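Local coordinates for protein agglutinin alpha chain (Maclura pomifera, PDB 3LLZ) that binds galactose as a jacalin-family lectin, recognising the T-antigen disaccharide Gal-beta-1,3-GalNAc, at residues G26-T31 against E42-F47; S57-S62 against T88-Y93. All blocks are in the same frame, centred on the assembly; numbering follows the deposited sequence.

Contact 1. Residues G26-T31 against E42-F47. With NGA (2-acetamido-2-deoxy-beta-D-galactopyranose), chain C.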
loop_
_atom_site.group_PDB
_atom_site.type_symbol
_atom_site.label_atom_id
_atom_site.label_comp_id
_atom_site.label_asym_id
_atom_site.label_seq_id
_atom_site.Cartn_x
_atom_site.Cartn_y
_atom_site.Cartn_z
ATOM N N GLY A 26 30.154 10.297 -0.902
ATOM C CA GLY A 26 30.778 9.239 -1.674
ATOM C C GLY A 26 29.904 7.999 -1.752
ATOM O O GLY A 26 28.720 8.084 -2.077
ATOM N N GLY A 27 30.488 6.843 -1.443
ATOM C CA GLY A 27 29.744 5.599 -1.501
ATOM C C GLY A 27 28.794 5.398 -0.338
ATOM O O GLY A 27 28.821 6.144 0.642
ATOM N N LEU A 28 27.943 4.383 -0.448
ATOM C CA LEU A 28 26.999 4.089 0.615
ATOM C C LEU A 28 26.566 2.631 0.596
ATOM O O LEU A 28 26.527 1.985 -0.455
ATOM C CB LEU A 28 25.788 5.017 0.516
ATOM C CG LEU A 28 24.795 4.872 -0.631
ATOM C CD1 LEU A 28 23.796 3.777 -0.300
ATOM C CD2 LEU A 28 24.056 6.189 -0.825
ATOM N N ARG A 29 26.272 2.112 1.781
ATOM C CA ARG A 29 25.844 0.730 1.941
ATOM C C ARG A 29 24.803 0.720 3.041
ATOM O O ARG A 29 25.055 1.163 4.159
ATOM C CB ARG A 29 27.029 -0.155 2.335
ATOM C CG ARG A 29 26.730 -1.645 2.320
ATOM C CD ARG A 29 27.938 -2.428 2.817
ATOM N NE ARG A 29 27.704 -3.869 2.864
ATOM C CZ ARG A 29 27.769 -4.682 1.813
ATOM N NH1 ARG A 29 27.539 -5.981 1.958
ATOM N NH2 ARG A 29 28.071 -4.205 0.619
ATOM N N VAL A 30 23.625 0.212 2.712
ATOM C CA VAL A 30 22.535 0.173 3.663
ATOM C C VAL A 30 22.256 -1.223 4.191
ATOM O O VAL A 30 22.284 -2.200 3.444
ATOM C CB VAL A 30 21.241 0.715 3.016
ATOM C CG1 VAL A 30 20.102 0.694 4.025
ATOM C CG2 VAL A 30 21.472 2.123 2.485
ATOM N N THR A 31 22.016 -1.312 5.492
ATOM C CA THR A 31 21.650 -2.575 6.109
ATOM C C THR A 31 20.167 -2.407 6.405
ATOM O O THR A 31 19.769 -1.590 7.238
ATOM C CB THR A 31 22.406 -2.835 7.418
ATOM O OG1 THR A 31 23.804 -2.972 7.139
ATOM C CG2 THR A 31 21.902 -4.117 8.069
ATOM N N GLU A 42 24.080 -4.454 -1.039
ATOM C CA GLU A 42 25.333 -4.251 -1.751
ATOM C C GLU A 42 26.012 -2.922 -1.429
ATOM O O GLU A 42 25.353 -1.912 -1.176
ATOM C CB GLU A 42 25.079 -4.364 -3.256
ATOM C CG GLU A 42 24.714 -5.779 -3.697
ATOM C CD GLU A 42 24.033 -5.827 -5.054
ATOM O OE1 GLU A 42 24.476 -5.110 -5.976
ATOM O OE2 GLU A 42 23.059 -6.597 -5.199
ATOM N N ASP A 43 27.342 -2.937 -1.432
ATOM C CA ASP A 43 28.130 -1.745 -1.159
ATOM C C ASP A 43 28.275 -0.987 -2.470
ATOM O O ASP A 43 28.853 -1.495 -3.431
ATOM C CB ASP A 43 29.516 -2.140 -0.628
ATOM C CG ASP A 43 30.360 -0.942 -0.230
ATOM O OD1 ASP A 43 31.531 -1.152 0.165
ATOM O OD2 ASP A 43 29.868 0.204 -0.304
ATOM N N HIS A 44 27.729 0.220 -2.512
ATOM C CA HIS A 44 27.800 1.047 -3.707
ATOM C C HIS A 44 28.978 1.987 -3.507
ATOM O O HIS A 44 28.873 3.042 -2.883
ATOM C CB HIS A 44 26.471 1.779 -3.872
ATOM C CG HIS A 44 25.292 0.858 -3.800
ATOM N ND1 HIS A 44 25.096 -0.163 -4.707
ATOM C CD2 HIS A 44 24.304 0.739 -2.881
ATOM C CE1 HIS A 44 24.041 -0.871 -4.347
ATOM N NE2 HIS A 44 23.544 -0.346 -3.242
ATOM N N LYS A 45 30.118 1.570 -4.045
ATOM C CA LYS A 45 31.362 2.304 -3.886
ATOM C C LYS A 45 31.601 3.508 -4.775
ATOM O O LYS A 45 31.134 3.580 -5.911
ATOM C CB LYS A 45 32.545 1.357 -4.081
ATOM C CG LYS A 45 32.598 0.163 -3.150
ATOM C CD LYS A 45 33.843 -0.656 -3.470
ATOM C CE LYS A 45 33.982 -1.876 -2.585
ATOM N NZ LYS A 45 35.281 -2.569 -2.841
ATOM N N SER A 46 32.358 4.452 -4.231
ATOM C CA SER A 46 32.759 5.633 -4.970
ATOM C C SER A 46 33.897 5.153 -5.863
ATOM O O SER A 46 34.546 4.147 -5.557
ATOM C CB SER A 46 33.289 6.703 -4.014
ATOM O OG SER A 46 34.067 7.664 -4.713
ATOM N N PHE A 47 34.134 5.866 -6.959
ATOM C CA PHE A 47 35.216 5.515 -7.877
ATOM C C PHE A 47 36.560 5.892 -7.261
ATOM O O PHE A 47 37.613 5.485 -7.759
ATOM C CB PHE A 47 35.073 6.268 -9.206
ATOM C CG PHE A 47 33.964 5.770 -10.099
ATOM C CD1 PHE A 47 33.776 6.345 -11.351
ATOM C CD2 PHE A 47 33.106 4.749 -9.699
ATOM C CE1 PHE A 47 32.756 5.916 -12.194
ATOM C CE2 PHE A 47 32.080 4.313 -10.535
ATOM C CZ PHE A 47 31.904 4.897 -11.786
HETATM C C1 NGA C . 32.172 9.812 -13.015
HETATM C C2 NGA C . 30.989 9.182 -13.771
HETATM C C3 NGA C . 29.994 10.293 -14.089
HETATM C C4 NGA C . 29.517 10.922 -12.773
HETATM C C5 NGA C . 30.749 11.495 -12.048
HETATM C C6 NGA C . 30.452 12.175 -10.714
HETATM C C7 NGA C . 31.070 7.317 -15.288
HETATM C C8 NGA C . 31.666 6.684 -16.534
HETATM N N2 NGA C . 31.455 8.554 -14.992
HETATM O O1 NGA C . 33.084 8.833 -12.671
HETATM O O3 NGA C . 28.887 9.824 -14.909
HETATM O O4 NGA C . 28.899 9.929 -11.962
HETATM O O5 NGA C . 31.723 10.448 -11.801
HETATM O O6 NGA C . 30.138 11.238 -9.689
HETATM O O7 NGA C . 30.265 6.685 -14.605
HETATM O O HOH W 1 23.143 -0.508 0.025
#

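Contact 2. Residues S57-S62 against T88-Y93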
loop_
_atom_site.group_PDB
_atom_site.type_symbol
_atom_site.label_atom_id
_atom_site.label_comp_id
_atom_site.label_asym_id
_atom_site.label_seq_id
_atom_site.Cartn_x
_atom_site.Cartn_y
_atom_site.Cartn_z
ATOM N N SER A 57 23.794 3.727 13.113
ATOM C CA SER A 57 23.163 2.507 13.603
ATOM C C SER A 57 21.860 2.866 14.300
ATOM O O SER A 57 21.864 3.364 15.424
ATOM C CB SER A 57 24.091 1.785 14.585
ATOM O OG SER A 57 25.290 1.380 13.948
ATOM N N LEU A 58 20.743 2.610 13.630
ATOM C CA LEU A 58 19.434 2.925 14.186
ATOM C C LEU A 58 18.957 1.879 15.175
ATOM O O LEU A 58 19.178 0.682 14.984
ATOM C CB LEU A 58 18.400 3.043 13.066
ATOM C CG LEU A 58 18.700 4.061 11.967
ATOM C CD1 LEU A 58 17.568 4.047 10.957
ATOM C CD2 LEU A 58 18.859 5.449 12.570
ATOM N N GLU A 59 18.298 2.343 16.228
ATOM C CA GLU A 59 17.753 1.459 17.244
ATOM C C GLU A 59 16.440 0.890 16.702
ATOM O O GLU A 59 15.357 1.216 17.185
ATOM C CB GLU A 59 17.503 2.236 18.538
ATOM C CG GLU A 59 16.970 1.398 19.689
ATOM C CD GLU A 59 16.748 2.217 20.947
ATOM O OE1 GLU A 59 16.260 1.651 21.950
ATOM O OE2 GLU A 59 17.062 3.429 20.934
ATOM N N PHE A 60 16.554 0.051 15.679
ATOM C CA PHE A 60 15.396 -0.579 15.052
ATOM C C PHE A 60 14.736 -1.514 16.066
ATOM O O PHE A 60 15.425 -2.241 16.781
ATOM C CB PHE A 60 15.853 -1.379 13.831
ATOM C CG PHE A 60 14.737 -2.069 13.100
ATOM C CD1 PHE A 60 13.952 -1.377 12.184
ATOM C CD2 PHE A 60 14.461 -3.409 13.342
ATOM C CE1 PHE A 60 12.906 -2.011 11.519
ATOM C CE2 PHE A 60 13.417 -4.052 12.683
ATOM C CZ PHE A 60 12.638 -3.351 11.771
ATOM N N PRO A 61 13.393 -1.534 16.121
ATOM C CA PRO A 61 12.431 -0.768 15.323
ATOM C C PRO A 61 11.871 0.486 16.000
ATOM O O PRO A 61 11.042 1.189 15.414
ATOM C CB PRO A 61 11.340 -1.789 15.067
ATOM C CG PRO A 61 11.247 -2.451 16.403
ATOM C CD PRO A 61 12.709 -2.646 16.809
ATOM N N SER A 62 12.304 0.766 17.227
ATOM C CA SER A 62 11.805 1.938 17.944
ATOM C C SER A 62 12.244 3.241 17.281
ATOM O O SER A 62 11.525 4.241 17.332
ATOM C CB SER A 62 12.270 1.918 19.406
ATOM O OG SER A 62 13.678 2.001 19.507
ATOM N N THR A 88 15.804 11.261 12.779
ATOM C CA THR A 88 14.947 10.158 13.195
ATOM C C THR A 88 14.025 10.693 14.276
ATOM O O THR A 88 14.086 11.871 14.623
ATOM C CB THR A 88 15.747 8.968 13.769
ATOM O OG1 THR A 88 16.289 9.316 15.050
ATOM C CG2 THR A 88 16.880 8.589 12.828
ATOM N N ASN A 89 13.163 9.833 14.802
ATOM C CA ASN A 89 12.244 10.244 15.850
ATOM C C ASN A 89 12.990 10.394 17.174
ATOM O O ASN A 89 12.437 10.889 18.156
ATOM C CB ASN A 89 11.110 9.220 15.983
ATOM C CG ASN A 89 11.616 7.811 16.239
ATOM O OD1 ASN A 89 12.554 7.347 15.591
ATOM N ND2 ASN A 89 10.985 7.120 17.178
ATOM N N LYS A 90 14.256 9.988 17.189
ATOM C CA LYS A 90 15.070 10.068 18.398
ATOM C C LYS A 90 16.157 11.140 18.357
ATOM O O LYS A 90 16.455 11.765 19.378
ATOM C CB LYS A 90 15.721 8.710 18.681
ATOM C CG LYS A 90 14.739 7.571 18.913
ATOM C CD LYS A 90 13.887 7.801 20.153
ATOM C CE LYS A 90 13.008 6.593 20.443
ATOM N NZ LYS A 90 13.817 5.355 20.644
ATOM N N GLN A 91 16.755 11.352 17.189
ATOM C CA GLN A 91 17.820 12.344 17.075
ATOM C C GLN A 91 18.131 12.695 15.626
ATOM O O GLN A 91 17.491 12.196 14.702
ATOM C CB GLN A 91 19.086 11.816 17.752
ATOM C CG GLN A 91 19.743 10.654 17.022
ATOM C CD GLN A 91 20.756 9.922 17.881
ATOM O OE1 GLN A 91 20.390 9.134 18.752
ATOM N NE2 GLN A 91 22.034 10.188 17.648
ATOM N N THR A 92 19.122 13.558 15.436
ATOM C CA THR A 92 19.525 13.976 14.101
ATOM C C THR A 92 20.976 13.607 13.840
ATOM O O THR A 92 21.852 13.865 14.667
ATOM C CB THR A 92 19.361 15.503 13.914
ATOM O OG1 THR A 92 17.978 15.853 14.042
ATOM C CG2 THR A 92 19.859 15.935 12.541
ATOM N N TYR A 93 21.219 12.991 12.690
ATOM C CA TYR A 93 22.563 12.601 12.296
ATOM C C TYR A 93 22.955 13.494 11.131
ATOM O O TYR A 93 22.363 13.419 10.053
ATOM C CB TYR A 93 22.608 11.133 11.861
ATOM C CG TYR A 93 22.083 10.167 12.899
ATOM C CD1 TYR A 93 20.718 9.907 13.008
ATOM C CD2 TYR A 93 22.948 9.534 13.790
ATOM C CE1 TYR A 93 20.225 9.039 13.978
ATOM C CE2 TYR A 93 22.465 8.662 14.768
ATOM C CZ TYR A 93 21.101 8.423 14.854
ATOM O OH TYR A 93 20.608 7.571 15.815
HETATM O O HOH W 2 22.587 5.759 16.911
#

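Contact 1. Residues G26-T31 against E42-F47
L28 and H44 meet both through backbone and through side chains. Each donates its N-H to the other's carbonyl: L28 N to H44 O at 2.9 Å, and H44 N to L28 O at 3.0 Å, an antiparallel hydrogen-bonded pair, a single bridge. The two side chains then cross obliquely, CD1 of L28 reaching CD2 of H44 at 4.0 Å. A chi1 of -51° sets CG of H44 beside its own backbone N, and H44 CB lies 3.4 Å from L28 O. E42 O sits over one face of the ring, toward the rim, while NE2 is hydrogen-bonded to D6 and F4 stacks on the ring. R29 runs extended from CG to NE, crossing D43 at about a right angle; CG packs 3.8 Å from D43 CA. Beyond the L28-H44 pair, water 1 accepts from V30 N and donates to E42 O. S46 closes the other end, its CB 3.8 Å from G27 N and its OG bonded to Y122 O. Following edge strand 37-40, segment 42-47 continues alongside strand 25-34 in a sheet of the jacalin beta-prism fold and leads to the glycan pocket, where F47 CD1 lies 2.9 Å from NGA O1.

Contact 2. Residues S57-S62 against T88-Y93
N89 and S62 share the one direct hydrogen bond between the two segments. The N89 ND2 group donates to S62 O at 2.9 Å with an N-H...O angle of 164°; the donor lies in the carbonyl plane, and the oxygen is close to the amide plane of N89. At the other end of the same amide, OD1 accepts from Y64 N, so both ends of the group are engaged and its rotation is fixed.

K90, bent at chi2 and chi4, brings NZ to 3.8 Å from OE2 of E59, a long salt bridge between side chains crossing at about a right angle. S62 OG is 3.5 Å from the same NZ.

In the jacalin fold, 57-62 runs from the end of strand 52-57 into a loop, and 88-93 spans the turn 89-91 between strands 78-88 and 92-97, in two different sheets of the beta-prism. Within that turn T88 OG1 accepts from the backbone N of K90 and of Q91, giving an ST turn and an ST motif, and it is also hydrogen-bonded to E63. The chi1 of 71° places OG1 between N and the carbonyl carbon of T88, leaving CG2 to face L58.

Apolar contact is made by L58, whose CD2 touches T88 CG2 at 3.7 Å as the two side chains slide past each other in opposite directions. The same methyl lies obliquely to the Y93 ring, 4.1 Å from CE1. Water 2 donates to S57 O and to Y93 OH, linking the two segments; that hydroxyl is hydrogen-bonded to E63 as well.

How the contacts relate
Contact 1 closes along the chain before contact 2 opens, and the two do not touch: their centres are 20 Å apart and their nearest atoms about 7 Å. Strand 11-19 lies between strands 25-34 and 52-57 in their sheet: E18 hydrogen-bonds to G27 of contact 1 and E14 to S57 of contact 2, and L58 packs on I12. Only contact 1 reaches the sugar, through F47, which lines the pocket with G1, Y78, G121, Y122, W123 and D125; the S46 side chain is still about 13 Å from the bound galactose. Contact 2 contains none of these pocket residues, and joins the end of one sheet to the strand turn of another, away from the sugar.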